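Local coordinates for protein 5,10-methylenetetrahydrofolate dehydrogenase (PDB 5ZF1) that probably oxidises 5,10-methylenetetrahydrofolate to the 5,10-methenyl form with NADP+ as hydride acceptor, a step of folate-dependent one-carbon metabolism, at residues I124-R129 / L134-P139. Residues are numbered along the deposited sequence; the frame is centred on the assembly and turned at random. Where two conformers were deposited one is given.
Sequences IINIGR and LPTIVP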
loop_
_atom_site.group_PDB
_atom_site.type_symbol
_atom_site.label_atom_id
_atom_site.label_comp_id
_atom_site.label_asym_id
_atom_site.label_seq_id
_atom_site.Cartn_x
_atom_site.Cartn_y
_atom_site.Cartn_z
ATOM N N ILE B 124 10.366 -4.260 2.370
ATOM C CA ILE B 124 9.553 -3.712 1.282
ATOM C C ILE B 124 8.848 -4.810 0.495
ATOM O O ILE B 124 7.722 -4.609 0.019
ATOM C CB ILE B 124 10.400 -2.801 0.363
ATOM C CG1 ILE B 124 11.634 -3.530 -0.143
ATOM C CG2 ILE B 124 10.746 -1.511 1.091
ATOM C CD1 ILE B 124 12.330 -2.820 -1.292
ATOM N N ILE B 125 9.471 -5.988 0.360
ATOM C CA ILE B 125 8.812 -7.088 -0.340
ATOM C C ILE B 125 7.575 -7.539 0.422
ATOM O O ILE B 125 6.534 -7.833 -0.175
ATOM C CB ILE B 125 9.794 -8.252 -0.575
ATOM C CG1 ILE B 125 10.817 -7.859 -1.655
ATOM C CG2 ILE B 125 9.053 -9.517 -0.979
ATOM C CD1 ILE B 125 11.973 -8.851 -1.821
ATOM N N ASN B 126 7.656 -7.599 1.750
ATOM C CA ASN B 126 6.477 -8.013 2.506
ATOM C C ASN B 126 5.403 -6.935 2.494
ATOM O O ASN B 126 4.206 -7.240 2.399
ATOM C CB ASN B 126 6.858 -8.378 3.944
ATOM C CG ASN B 126 7.606 -9.707 4.029
ATOM O OD1 ASN B 126 7.340 -10.625 3.258
ATOM N ND2 ASN B 126 8.537 -9.815 4.981
ATOM N N ILE B 127 5.808 -5.669 2.590
ATOM C CA ILE B 127 4.845 -4.578 2.512
ATOM C C ILE B 127 4.222 -4.537 1.128
ATOM O O ILE B 127 3.011 -4.327 0.977
ATOM C CB ILE B 127 5.530 -3.244 2.861
ATOM C CG1 ILE B 127 5.924 -3.218 4.343
ATOM C CG2 ILE B 127 4.618 -2.047 2.506
ATOM C CD1 ILE B 127 4.750 -3.032 5.286
ATOM N N GLY B 128 5.041 -4.745 0.094
ATOM C CA GLY B 128 4.508 -4.775 -1.257
ATOM C C GLY B 128 3.435 -5.831 -1.437
ATOM O O GLY B 128 2.382 -5.566 -2.018
ATOM N N ARG B 129 3.672 -7.034 -0.914
ATOM C CA ARG B 129 2.675 -8.090 -1.037
ATOM C C ARG B 129 1.409 -7.750 -0.256
ATOM O O ARG B 129 0.293 -8.037 -0.712
ATOM C CB ARG B 129 3.277 -9.426 -0.587
ATOM C CG ARG B 129 4.374 -9.954 -1.533
ATOM C CD ARG B 129 4.901 -11.322 -1.113
ATOM N NE ARG B 129 3.850 -12.337 -1.124
ATOM C CZ ARG B 129 3.474 -13.026 -2.198
ATOM N NH1 ARG B 129 4.067 -12.826 -3.371
ATOM N NH2 ARG B 129 2.504 -13.922 -2.095
ATOM N N LEU B 134 -2.046 -9.761 -1.375
ATOM C CA LEU B 134 -1.408 -11.064 -1.577
ATOM C C LEU B 134 -0.906 -11.635 -0.239
ATOM O O LEU B 134 -0.611 -10.870 0.678
ATOM C CB LEU B 134 -0.229 -10.898 -2.543
ATOM C CG LEU B 134 0.332 -11.959 -3.489
ATOM C CD1 LEU B 134 -0.730 -12.544 -4.376
ATOM C CD2 LEU B 134 1.391 -11.323 -4.352
ATOM N N PRO B 135 -0.805 -12.964 -0.080
ATOM C CA PRO B 135 -0.356 -13.511 1.217
ATOM C C PRO B 135 1.072 -13.090 1.544
ATOM O O PRO B 135 1.971 -13.171 0.702
ATOM C CB PRO B 135 -0.461 -15.031 1.024
ATOM C CG PRO B 135 -1.371 -15.226 -0.132
ATOM C CD PRO B 135 -1.156 -14.036 -1.028
ATOM N N THR B 136 1.289 -12.659 2.781
ATOM C CA THR B 136 2.594 -12.117 3.144
ATOM C C THR B 136 2.785 -12.269 4.652
ATOM O O THR B 136 1.965 -12.888 5.340
ATOM C CB THR B 136 2.702 -10.656 2.665
ATOM O OG1 THR B 136 4.046 -10.186 2.794
ATOM C CG2 THR B 136 1.804 -9.731 3.475
ATOM N N ILE B 137 3.882 -11.727 5.167
ATOM C CA ILE B 137 4.023 -11.499 6.604
ATOM C C ILE B 137 3.532 -10.087 6.881
ATOM O O ILE B 137 4.083 -9.115 6.353
ATOM C CB ILE B 137 5.472 -11.681 7.072
ATOM C CG1 ILE B 137 5.937 -13.099 6.740
ATOM C CG2 ILE B 137 5.556 -11.375 8.580
ATOM C CD1 ILE B 137 7.324 -13.447 7.267
ATOM N N VAL B 138 2.494 -9.975 7.702
ATOM C CA VAL B 138 1.817 -8.699 7.946
ATOM C C VAL B 138 2.332 -8.079 9.241
ATOM O O VAL B 138 2.587 -8.811 10.214
ATOM C CB VAL B 138 0.297 -8.917 7.995
ATOM C CG1 VAL B 138 -0.415 -7.632 8.296
ATOM C CG2 VAL B 138 -0.194 -9.542 6.694
ATOM N N PRO B 139 2.512 -6.753 9.309
ATOM C CA PRO B 139 2.984 -6.138 10.555
ATOM C C PRO B 139 2.061 -6.467 11.720
ATOM O O PRO B 139 0.841 -6.539 11.573
ATOM C CB PRO B 139 2.985 -4.641 10.230
ATOM C CG PRO B 139 3.200 -4.618 8.730
ATOM C CD PRO B 139 2.440 -5.788 8.195
#
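Arg129, in one of its two modelled conformers, takes hold of the backbone of Pro135 side-on: NE lies 2.7 Å from Pro135 O and NH2 2.9 Å from the same oxygen, which sits almost in the guanidinium plane. A bend at CG-CD (chi3 61°) turns the arginine tip back toward this carbonyl. In this conformer the two bonds hold the guanidinium, and Leu134 CD2 lies over one of its faces, offset toward the rim. The backbone closes the same corner through Leu134 N, which donates to Arg129 O at 3.0 Å. Thr136 OG1 donates to Asn126 O, one helical turn before Arg129, at 3.0 Å, in the carbonyl plane and on a lone pair; its torsion, OG1 opposite the backbone N (chi1 -170°), directs the hydroxyl to the helix. A valine in place of Thr136 would probably cost Asn126 O this hydroxyl donor and weaken the tie between helix and loop. Thr136 CB meanwhile rests 3.5 Å from Arg129 CB as the two side chains run past each other in opposite senses. Asn126 lies alongside Ile137, its ND2 bound to Asp118 and Pro115 O, while Ile127 CD1 meets Pro139 CG at 4.1 Å, the two side chains crossing nearly at right angles. Within the NAD(P)-binding domain region, the contact thus ties helix 124-131 to the loop that turns back across it into helix 140-151, with Pro139 as N-cap residue. Helix 277-298 binds this loop through Asn288 and Gln291, helix 171-178 packs on Ile127 and Pro139, and Ile124 of the second subunit packs on Arg129, placing helix and loop at the subunit interface.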